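Local coordinates for protein putative mannose-1-phosphate guanylyl transferase (Thermus thermophilus, PDB 2CU2) that probably transfers a guanylyl group from GTP to mannose-1-phosphate, forming GDP-mannose, as a member of the nucleotidyl transferase family, at residues 11-19 with 323-334; 79-90 with 225-234. All coordinates share one frame; numbering follows the deposited sequence.

Interaction 1: 11-19 with 323-334; sequences GRGERLWPL and AREVREVVKRLE. With SO4 (sulfate ion), chain B.
The glycine-rich loop that follows the first strand of the nucleotidyl transferase fold, the G-x-G-x-R-x-x-P signature of sugar nucleotidyltransferases, meets the C-terminal helix 327-334 here, with a sulfate ion held at the junction. R15 and R327 both reach the anion. The backbone N of R15 and its NE both donate to SO4 O4, NE at 2.9 Å and nearly straight (168°), with O4 in the plane of the guanidinium. From the helix side R327 NH2 gives SO4 O1 a bond of 2.7 Å; with CG set between the backbone N and the carbonyl carbon (chi1 68°) and a bend at chi3, its chain curls back toward the loop. The backbone N of E14 donates to SO4 O2, almost straight. E14 OE1 lies 3.6 Å from R327 NH2, well out of the guanidinium plane, a salt bridge of charges alone. R15 NH1 and R324 NH1, 3.5 Å apart, share one water, the link to R324 being weak.

Beyond these polar groups the W17 ring lies against the valines and leucine of the helix. V329 CG1 sits over one face of its indole, 3.5 Å from the centroid of the six-membered ring in a CH-pi contact, while P18 CB covers the opposite face. V330 CG1 and L333 CD1 come in obliquely, the latter 3.6 Å from W17 NE1. A299 of the second subunit also packs on W17.

The sulfate, probably from the crystallisation liquor, may mark where a nucleotide phosphate binds, as this loop does in relatives; main-chain N-H groups and arginines from both segments are consistent with such an anion site.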
loop_
_atom_site.group_PDB
_atom_site.type_symbol
_atom_site.label_atom_id
_atom_site.label_comp_id
_atom_site.label_asym_id
_atom_site.label_seq_id
_atom_site.Cartn_x
_atom_site.Cartn_y
_atom_site.Cartn_z
ATOM N N GLY A 11 -13.121 22.258 -0.498
ATOM C CA GLY A 11 -12.868 21.059 0.290
ATOM C C GLY A 11 -11.434 20.561 0.098
ATOM O O GLY A 11 -10.995 20.270 -1.006
ATOM N N ARG A 12 -10.593 20.486 1.121
ATOM C CA ARG A 12 -9.286 19.841 1.051
ATOM C C ARG A 12 -9.434 18.344 0.794
ATOM O O ARG A 12 -8.611 17.741 0.110
ATOM C CB ARG A 12 -8.516 20.039 2.360
ATOM C CG ARG A 12 -8.324 21.485 2.786
ATOM C CD ARG A 12 -7.624 21.560 4.140
ATOM N NE ARG A 12 -7.521 22.933 4.631
ATOM C CZ ARG A 12 -6.753 23.869 4.084
ATOM N NH1 ARG A 12 -6.007 23.583 3.022
ATOM N NH2 ARG A 12 -6.734 25.097 4.595
ATOM N N GLY A 13 -10.486 17.750 1.353
ATOM C CA GLY A 13 -10.699 16.325 1.189
ATOM C C GLY A 13 -9.590 15.556 1.889
ATOM O O GLY A 13 -8.994 14.645 1.314
ATOM N N GLU A 14 -9.308 15.929 3.134
ATOM C CA GLU A 14 -8.259 15.271 3.905
ATOM C C GLU A 14 -8.630 13.820 4.186
ATOM O O GLU A 14 -7.758 12.974 4.356
ATOM C CB GLU A 14 -8.026 16.000 5.227
ATOM C CG GLU A 14 -7.823 17.495 5.085
ATOM C CD GLU A 14 -7.225 18.121 6.336
ATOM O OE1 GLU A 14 -7.654 17.751 7.454
ATOM O OE2 GLU A 14 -6.332 18.986 6.199
ATOM N N ARG A 15 -9.925 13.537 4.245
ATOM C CA ARG A 15 -10.366 12.174 4.487
ATOM C C ARG A 15 -10.071 11.310 3.272
ATOM O O ARG A 15 -10.150 10.088 3.346
ATOM C CB ARG A 15 -11.861 12.139 4.830
ATOM C CG ARG A 15 -12.166 12.621 6.248
ATOM C CD ARG A 15 -13.659 12.862 6.444
ATOM N NE ARG A 15 -14.135 13.921 5.558
ATOM C CZ ARG A 15 -15.413 14.258 5.395
ATOM N NH1 ARG A 15 -16.373 13.626 6.063
ATOM N NH2 ARG A 15 -15.731 15.227 4.548
ATOM N N LEU A 16 -9.727 11.940 2.151
ATOM C CA LEU A 16 -9.399 11.173 0.948
ATOM C C LEU A 16 -7.895 11.077 0.682
ATOM O O LEU A 16 -7.465 10.852 -0.443
ATOM C CB LEU A 16 -10.133 11.728 -0.284
ATOM C CG LEU A 16 -11.646 11.465 -0.280
ATOM C CD1 LEU A 16 -12.281 12.029 -1.536
ATOM C CD2 LEU A 16 -11.909 9.960 -0.178
ATOM N N TRP A 17 -7.097 11.246 1.731
ATOM C CA TRP A 17 -5.645 11.112 1.619
ATOM C C TRP A 17 -5.448 9.616 1.327
ATOM O O TRP A 17 -6.210 8.784 1.829
ATOM C CB TRP A 17 -4.990 11.480 2.956
ATOM C CG TRP A 17 -3.490 11.357 2.964
ATOM C CD1 TRP A 17 -2.579 12.345 2.693
ATOM C CD2 TRP A 17 -2.729 10.166 3.201
ATOM N NE1 TRP A 17 -1.297 11.839 2.747
ATOM C CE2 TRP A 17 -1.360 10.506 3.055
ATOM C CE3 TRP A 17 -3.068 8.845 3.517
ATOM C CZ2 TRP A 17 -0.331 9.565 3.217
ATOM C CZ3 TRP A 17 -2.049 7.912 3.675
ATOM C CH2 TRP A 17 -0.695 8.278 3.525
ATOM N N PRO A 18 -4.418 9.244 0.544
ATOM C CA PRO A 18 -3.375 10.023 -0.126
ATOM C C PRO A 18 -3.746 10.607 -1.485
ATOM O O PRO A 18 -2.912 11.255 -2.123
ATOM C CB PRO A 18 -2.254 9.012 -0.264
ATOM C CG PRO A 18 -3.022 7.797 -0.670
ATOM C CD PRO A 18 -4.197 7.804 0.309
ATOM N N LEU A 19 -4.971 10.368 -1.944
ATOM C CA LEU A 19 -5.378 10.879 -3.247
ATOM C C LEU A 19 -5.425 12.398 -3.271
ATOM O O LEU A 19 -4.994 13.019 -4.241
ATOM C CB LEU A 19 -6.735 10.309 -3.660
ATOM C CG LEU A 19 -7.208 10.722 -5.058
ATOM C CD1 LEU A 19 -6.248 10.187 -6.105
ATOM C CD2 LEU A 19 -8.613 10.193 -5.300
ATOM N N ALA A 323 -13.149 4.981 8.076
ATOM C CA ALA A 323 -12.756 5.896 7.006
ATOM C C ALA A 323 -12.635 7.370 7.417
ATOM O O ALA A 323 -11.764 8.083 6.925
ATOM C CB ALA A 323 -13.728 5.760 5.824
ATOM N N ARG A 324 -13.502 7.828 8.314
ATOM C CA ARG A 324 -13.460 9.220 8.747
ATOM C C ARG A 324 -12.131 9.592 9.418
ATOM O O ARG A 324 -11.652 10.719 9.290
ATOM C CB ARG A 324 -14.622 9.495 9.705
ATOM C CG ARG A 324 -14.750 10.945 10.158
ATOM C CD ARG A 324 -15.985 11.119 11.042
ATOM N NE ARG A 324 -16.108 12.471 11.585
ATOM C CZ ARG A 324 -16.372 13.553 10.859
ATOM N NH1 ARG A 324 -16.543 13.452 9.546
ATOM N NH2 ARG A 324 -16.471 14.737 11.448
ATOM N N GLU A 325 -11.533 8.637 10.120
ATOM C CA GLU A 325 -10.280 8.875 10.827
ATOM C C GLU A 325 -9.052 9.092 9.950
ATOM O O GLU A 325 -7.977 9.415 10.461
ATOM C CB GLU A 325 -10.016 7.732 11.806
ATOM C CG GLU A 325 -10.736 7.902 13.130
ATOM C CD GLU A 325 -10.184 9.056 13.943
ATOM O OE1 GLU A 325 -9.071 8.913 14.498
ATOM O OE2 GLU A 325 -10.865 10.100 14.027
ATOM N N VAL A 326 -9.205 8.911 8.641
ATOM C CA VAL A 326 -8.100 9.106 7.711
ATOM C C VAL A 326 -7.538 10.524 7.815
ATOM O O VAL A 326 -6.350 10.758 7.571
ATOM C CB VAL A 326 -8.546 8.851 6.248
ATOM C CG1 VAL A 326 -7.456 9.283 5.285
ATOM C CG2 VAL A 326 -8.863 7.373 6.052
ATOM N N ARG A 327 -8.398 11.467 8.188
ATOM C CA ARG A 327 -7.986 12.854 8.305
ATOM C C ARG A 327 -6.852 13.026 9.311
ATOM O O ARG A 327 -6.089 13.981 9.227
ATOM C CB ARG A 327 -9.184 13.723 8.696
ATOM C CG ARG A 327 -9.722 13.475 10.094
ATOM C CD ARG A 327 -11.144 14.010 10.234
ATOM N NE ARG A 327 -11.342 15.229 9.451
ATOM C CZ ARG A 327 -10.674 16.364 9.640
ATOM N NH1 ARG A 327 -9.759 16.448 10.598
ATOM N NH2 ARG A 327 -10.906 17.409 8.856
ATOM N N GLU A 328 -6.736 12.097 10.256
ATOM C CA GLU A 328 -5.676 12.179 11.252
ATOM C C GLU A 328 -4.300 12.002 10.624
ATOM O O GLU A 328 -3.323 12.598 11.076
ATOM C CB GLU A 328 -5.890 11.133 12.347
ATOM C CG GLU A 328 -7.140 11.391 13.161
ATOM C CD GLU A 328 -7.264 12.857 13.554
ATOM O OE1 GLU A 328 -8.384 13.294 13.904
ATOM O OE2 GLU A 328 -6.238 13.569 13.515
ATOM N N VAL A 329 -4.234 11.187 9.574
ATOM C CA VAL A 329 -2.981 10.935 8.878
ATOM C C VAL A 329 -2.322 12.245 8.451
ATOM O O VAL A 329 -1.138 12.466 8.723
ATOM C CB VAL A 329 -3.200 10.036 7.625
ATOM C CG1 VAL A 329 -1.917 9.934 6.821
ATOM C CG2 VAL A 329 -3.648 8.637 8.055
ATOM N N VAL A 330 -3.083 13.114 7.787
ATOM C CA VAL A 330 -2.539 14.394 7.336
ATOM C C VAL A 330 -2.079 15.223 8.538
ATOM O O VAL A 330 -1.099 15.965 8.459
ATOM C CB VAL A 330 -3.582 15.212 6.527
ATOM C CG1 VAL A 330 -4.232 14.326 5.460
ATOM C CG2 VAL A 330 -4.625 15.798 7.454
ATOM N N LYS A 331 -2.794 15.089 9.652
ATOM C CA LYS A 331 -2.441 15.810 10.865
ATOM C C LYS A 331 -1.061 15.333 11.322
ATOM O O LYS A 331 -0.181 16.142 11.608
ATOM C CB LYS A 331 -3.489 15.547 11.951
ATOM C CG LYS A 331 -3.281 16.336 13.234
ATOM C CD LYS A 331 -4.595 16.533 13.979
ATOM C CE LYS A 331 -4.395 16.502 15.488
ATOM N NZ LYS A 331 -5.639 16.102 16.205
ATOM N N ARG A 332 -0.877 14.014 11.374
ATOM C CA ARG A 332 0.399 13.431 11.780
ATOM C C ARG A 332 1.524 13.903 10.871
ATOM O O ARG A 332 2.595 14.279 11.345
ATOM C CB ARG A 332 0.342 11.900 11.737
ATOM C CG ARG A 332 -0.342 11.245 12.921
ATOM C CD ARG A 332 0.362 11.588 14.223
ATOM N NE ARG A 332 -0.156 10.817 15.350
ATOM C CZ ARG A 332 0.141 9.543 15.585
ATOM N NH1 ARG A 332 0.962 8.887 14.774
ATOM N NH2 ARG A 332 -0.387 8.920 16.631
ATOM N N LEU A 333 1.281 13.876 9.565
ATOM C CA LEU A 333 2.290 14.296 8.605
ATOM C C LEU A 333 2.640 15.771 8.768
ATOM O O LEU A 333 3.813 16.138 8.723
ATOM C CB LEU A 333 1.817 14.016 7.174
ATOM C CG LEU A 333 1.666 12.538 6.788
ATOM C CD1 LEU A 333 1.097 12.433 5.381
ATOM C CD2 LEU A 333 3.011 11.830 6.873
ATOM N N GLU A 334 1.630 16.615 8.951
ATOM C CA GLU A 334 1.876 18.042 9.141
ATOM C C GLU A 334 2.744 18.221 10.376
ATOM O O GLU A 334 3.750 18.928 10.345
ATOM C CB GLU A 334 0.566 18.805 9.339
ATOM C CG GLU A 334 -0.246 19.007 8.075
ATOM C CD GLU A 334 -1.528 19.785 8.331
ATOM O OE1 GLU A 334 -2.274 20.049 7.361
ATOM O OE2 GLU A 334 -1.787 20.128 9.507
HETATM S S SO4 B . -12.346 16.955 5.055
HETATM O O1 SO4 B . -12.001 16.793 6.494
HETATM O O2 SO4 B . -11.432 17.951 4.430
HETATM O O3 SO4 B . -13.753 17.427 4.932
HETATM O O4 SO4 B . -12.200 15.646 4.354
HETATM O O HOH W 1 -16.684 10.932 7.360
HETATM O O HOH W 2 -11.588 8.017 4.250
#

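Interaction 2: 79-90 with 225-234; sequences PLGRDTAGAVLL and YAGLPKISID
This is a helix-start-to-loop contact inside the nucleotidyl transferase domain, a Rossmann-like GT-A fold: the turn after strand 74-78 and the first turns of helix 83-98 lie against the connection between helices 221-226 and 233-238. R82 and Y225 carry one end of it. The arginine bends at chi2 (50°), which turns its guanidinium toward the end of helix 221-226, where NE donates to L228 O at 2.8 Å and NH2 makes a weak bond to A226 O at 2.7 Å. The NE bond is bent (136°), with L228 O tilted out of the guanidinium plane. With R82 cut back to an alanine, the carbonyls of A226 and L228 would probably lose these donors, and the turn after helix 221-226 its tie to the start of helix 83-98.

The ring of Y225 lies against both the 79-82 turn and the helix that follows. P79 CD lies over one face in a CH-pi contact, and P79 CG comes within 3.4 Å of Y225 CB. L80 O and G86 O lie at the ring edge, in its plane, and L90 CD1 approaches Y225 CE1 obliquely at 3.7 Å. G86, which has no side chain, lies against the hydroxyl end of the tyrosine. Further along, L89 and L228 meet tip to tip through their CD2 atoms, 3.6 Å apart, with L212 of helix 206-216 also against L89.

At the other end V88 CG2 packs on I233 CG1. S232, the N-cap of helix 233-238, spends its OG on Y235 N, while the next N-H of the chain is taken across the contact: I233 N donates to T84 OG1 at 2.7 Å, almost straight at 165°.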
loop_
_atom_site.group_PDB
_atom_site.type_symbol
_atom_site.label_atom_id
_atom_site.label_comp_id
_atom_site.label_asym_id
_atom_site.label_seq_id
_atom_site.Cartn_x
_atom_site.Cartn_y
_atom_site.Cartn_z
ATOM N N PRO A 79 -10.745 35.050 -2.494
ATOM C CA PRO A 79 -9.492 35.448 -1.844
ATOM C C PRO A 79 -9.154 34.688 -0.563
ATOM O O PRO A 79 -7.983 34.441 -0.273
ATOM C CB PRO A 79 -9.689 36.948 -1.601
ATOM C CG PRO A 79 -11.171 37.090 -1.489
ATOM C CD PRO A 79 -11.668 36.193 -2.594
ATOM N N LEU A 80 -10.178 34.326 0.202
ATOM C CA LEU A 80 -10.068 33.548 1.424
ATOM C C LEU A 80 -11.192 32.520 1.517
ATOM O O LEU A 80 -12.161 32.550 0.770
ATOM C CB LEU A 80 -10.162 34.520 2.601
ATOM C CG LEU A 80 -9.058 35.576 2.574
ATOM C CD1 LEU A 80 -9.131 36.526 3.772
ATOM C CD2 LEU A 80 -7.659 34.966 2.592
ATOM N N GLY A 81 -11.014 31.563 2.443
ATOM C CA GLY A 81 -12.094 30.618 2.683
ATOM C C GLY A 81 -13.170 31.223 3.582
ATOM O O GLY A 81 -12.948 31.552 4.739
ATOM N N ARG A 82 -14.364 31.408 2.991
ATOM C CA ARG A 82 -15.500 31.913 3.754
ATOM C C ARG A 82 -16.733 31.014 3.615
ATOM O O ARG A 82 -17.873 31.443 3.740
ATOM C CB ARG A 82 -15.818 33.325 3.262
ATOM C CG ARG A 82 -15.498 34.387 4.314
ATOM C CD ARG A 82 -14.082 34.229 4.877
ATOM N NE ARG A 82 -13.701 35.418 5.644
ATOM C CZ ARG A 82 -12.479 35.428 6.203
ATOM N NH1 ARG A 82 -11.669 34.393 6.053
ATOM N NH2 ARG A 82 -12.080 36.496 6.900
ATOM N N ASP A 83 -16.472 29.730 3.306
ATOM C CA ASP A 83 -17.573 28.780 3.173
ATOM C C ASP A 83 -18.436 29.068 1.941
ATOM O O ASP A 83 -18.060 29.804 1.038
ATOM C CB ASP A 83 -18.428 28.848 4.441
ATOM C CG ASP A 83 -18.744 27.433 4.906
ATOM O OD1 ASP A 83 -18.824 27.232 6.120
ATOM O OD2 ASP A 83 -18.887 26.552 4.063
ATOM N N THR A 84 -19.616 28.419 1.907
ATOM C CA THR A 84 -20.509 28.587 0.763
ATOM C C THR A 84 -21.266 29.917 0.824
ATOM O O THR A 84 -21.673 30.477 -0.186
ATOM C CB THR A 84 -21.505 27.427 0.762
ATOM O OG1 THR A 84 -22.342 27.537 1.915
ATOM C CG2 THR A 84 -20.755 26.093 0.826
ATOM N N ALA A 85 -21.534 30.452 2.027
ATOM C CA ALA A 85 -22.240 31.719 2.086
ATOM C C ALA A 85 -21.456 32.824 1.374
ATOM O O ALA A 85 -22.024 33.717 0.759
ATOM C CB ALA A 85 -22.448 32.081 3.551
ATOM N N GLY A 86 -20.126 32.719 1.538
ATOM C CA GLY A 86 -19.245 33.654 0.852
ATOM C C GLY A 86 -19.245 33.408 -0.659
ATOM O O GLY A 86 -19.346 34.324 -1.462
ATOM N N ALA A 87 -19.164 32.148 -1.075
ATOM C CA ALA A 87 -19.210 31.833 -2.498
ATOM C C ALA A 87 -20.558 32.262 -3.087
ATOM O O ALA A 87 -20.618 32.807 -4.184
ATOM C CB ALA A 87 -18.987 30.338 -2.714
ATOM N N VAL A 88 -21.641 32.022 -2.356
ATOM C CA VAL A 88 -22.967 32.399 -2.837
ATOM C C VAL A 88 -23.062 33.922 -2.995
ATOM O O VAL A 88 -23.676 34.421 -3.939
ATOM C CB VAL A 88 -24.068 31.893 -1.880
ATOM C CG1 VAL A 88 -25.408 32.505 -2.250
ATOM C CG2 VAL A 88 -24.160 30.362 -1.959
ATOM N N LEU A 89 -22.446 34.654 -2.072
ATOM C CA LEU A 89 -22.435 36.112 -2.136
ATOM C C LEU A 89 -21.862 36.557 -3.481
ATOM O O LEU A 89 -22.451 37.380 -4.174
ATOM C CB LEU A 89 -21.580 36.686 -1.003
ATOM C CG LEU A 89 -21.109 38.136 -1.175
ATOM C CD1 LEU A 89 -22.304 39.072 -1.142
ATOM C CD2 LEU A 89 -20.117 38.487 -0.068
ATOM N N LEU A 90 -20.714 36.001 -3.847
ATOM C CA LEU A 90 -20.060 36.359 -5.098
ATOM C C LEU A 90 -20.926 35.990 -6.305
ATOM O O LEU A 90 -21.008 36.705 -7.295
ATOM C CB LEU A 90 -18.729 35.610 -5.171
ATOM C CG LEU A 90 -17.810 35.928 -3.990
ATOM C CD1 LEU A 90 -16.394 35.380 -4.189
ATOM C CD2 LEU A 90 -17.658 37.429 -3.752
ATOM N N TYR A 225 -14.062 40.594 1.399
ATOM C CA TYR A 225 -14.024 39.194 1.841
ATOM C C TYR A 225 -13.316 39.027 3.196
ATOM O O TYR A 225 -13.692 38.215 4.032
ATOM C CB TYR A 225 -13.324 38.347 0.767
ATOM C CG TYR A 225 -14.126 37.123 0.455
ATOM C CD1 TYR A 225 -15.364 37.250 -0.167
ATOM C CD2 TYR A 225 -13.619 35.848 0.722
ATOM C CE1 TYR A 225 -16.088 36.120 -0.527
ATOM C CE2 TYR A 225 -14.346 34.715 0.374
ATOM C CZ TYR A 225 -15.581 34.847 -0.238
ATOM O OH TYR A 225 -16.322 33.725 -0.569
ATOM N N ALA A 226 -12.235 39.808 3.393
ATOM C CA ALA A 226 -11.463 39.651 4.630
ATOM C C ALA A 226 -12.315 39.900 5.888
ATOM O O ALA A 226 -12.177 39.244 6.912
ATOM C CB ALA A 226 -10.271 40.617 4.598
ATOM N N GLY A 227 -13.203 40.912 5.794
ATOM C CA GLY A 227 -14.004 41.281 6.967
ATOM C C GLY A 227 -15.317 40.491 7.083
ATOM O O GLY A 227 -16.155 40.736 7.944
ATOM N N LEU A 228 -15.506 39.543 6.152
ATOM C CA LEU A 228 -16.710 38.722 6.133
ATOM C C LEU A 228 -16.551 37.525 7.082
ATOM O O LEU A 228 -15.490 36.921 7.182
ATOM C CB LEU A 228 -16.832 38.237 4.677
ATOM C CG LEU A 228 -18.224 37.779 4.226
ATOM C CD1 LEU A 228 -19.299 38.859 4.283
ATOM C CD2 LEU A 228 -18.211 37.318 2.776
ATOM N N PRO A 229 -17.624 37.211 7.835
ATOM C CA PRO A 229 -17.621 36.044 8.723
ATOM C C PRO A 229 -17.751 34.739 7.920
ATOM O O PRO A 229 -18.481 34.642 6.935
ATOM C CB PRO A 229 -18.837 36.206 9.620
ATOM C CG PRO A 229 -19.857 36.988 8.809
ATOM C CD PRO A 229 -18.898 37.907 7.936
ATOM N N LYS A 230 -17.017 33.700 8.366
ATOM C CA LYS A 230 -17.086 32.403 7.689
ATOM C C LYS A 230 -18.322 31.608 8.119
ATOM O O LYS A 230 -18.472 31.208 9.269
ATOM C CB LYS A 230 -15.812 31.611 8.033
ATOM C CG LYS A 230 -15.786 30.214 7.395
ATOM C CD LYS A 230 -14.619 29.358 7.894
ATOM C CE LYS A 230 -14.687 27.909 7.392
ATOM N NZ LYS A 230 -13.329 27.376 7.248
ATOM N N ILE A 231 -19.254 31.421 7.163
ATOM C CA ILE A 231 -20.472 30.677 7.467
ATOM C C ILE A 231 -21.043 30.010 6.218
ATOM O O ILE A 231 -20.925 30.504 5.101
ATOM C CB ILE A 231 -21.494 31.649 8.071
ATOM C CG1 ILE A 231 -22.699 30.881 8.613
ATOM C CG2 ILE A 231 -21.999 32.616 6.989
ATOM C CD1 ILE A 231 -23.665 31.769 9.393
ATOM N N SER A 232 -21.641 28.816 6.415
ATOM C CA SER A 232 -22.275 28.136 5.295
ATOM C C SER A 232 -23.591 28.818 4.931
ATOM O O SER A 232 -24.189 29.539 5.715
ATOM C CB SER A 232 -22.529 26.678 5.684
ATOM O OG SER A 232 -23.775 26.576 6.365
ATOM N N ILE A 233 -24.018 28.616 3.676
ATOM C CA ILE A 233 -25.283 29.209 3.274
ATOM C C ILE A 233 -26.460 28.487 3.933
ATOM O O ILE A 233 -27.537 29.033 4.129
ATOM C CB ILE A 233 -25.387 29.121 1.755
ATOM C CG1 ILE A 233 -26.615 29.893 1.269
ATOM C CG2 ILE A 233 -25.551 27.650 1.333
ATOM C CD1 ILE A 233 -26.519 31.389 1.580
ATOM N N ASP A 234 -26.227 27.198 4.252
ATOM C CA ASP A 234 -27.269 26.409 4.898
ATOM C C ASP A 234 -27.616 26.960 6.284
ATOM O O ASP A 234 -28.771 27.090 6.666
ATOM C CB ASP A 234 -26.762 24.971 5.028
ATOM C CG ASP A 234 -26.548 24.380 3.642
ATOM O OD1 ASP A 234 -25.526 24.700 3.033
ATOM O OD2 ASP A 234 -27.385 23.601 3.197
HETATM O O HOH W 3 -19.637 33.509 4.466
#

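Interaction 2 is nested along the chain inside the long loop closed by interaction 1: 11-19 comes first, then 79-90, 225-234 and finally 323-334. Their centres lie 24 Å apart and their nearest atoms about 7 Å, without touching. Both connect to the same mixed sheet, since 11-19 follows strand 3-8, and T84 and A87 of 79-90 pack on M8 of that strand. Interaction 2 stays within the nucleotidyl transferase domain and joins its helices and loops internally. Interaction 1 instead brings the C-terminal helix, part of the beta-helix-like region, onto the glycine-rich loop, beside the second subunit, so the probable phosphate site takes groups from both regions of the chain.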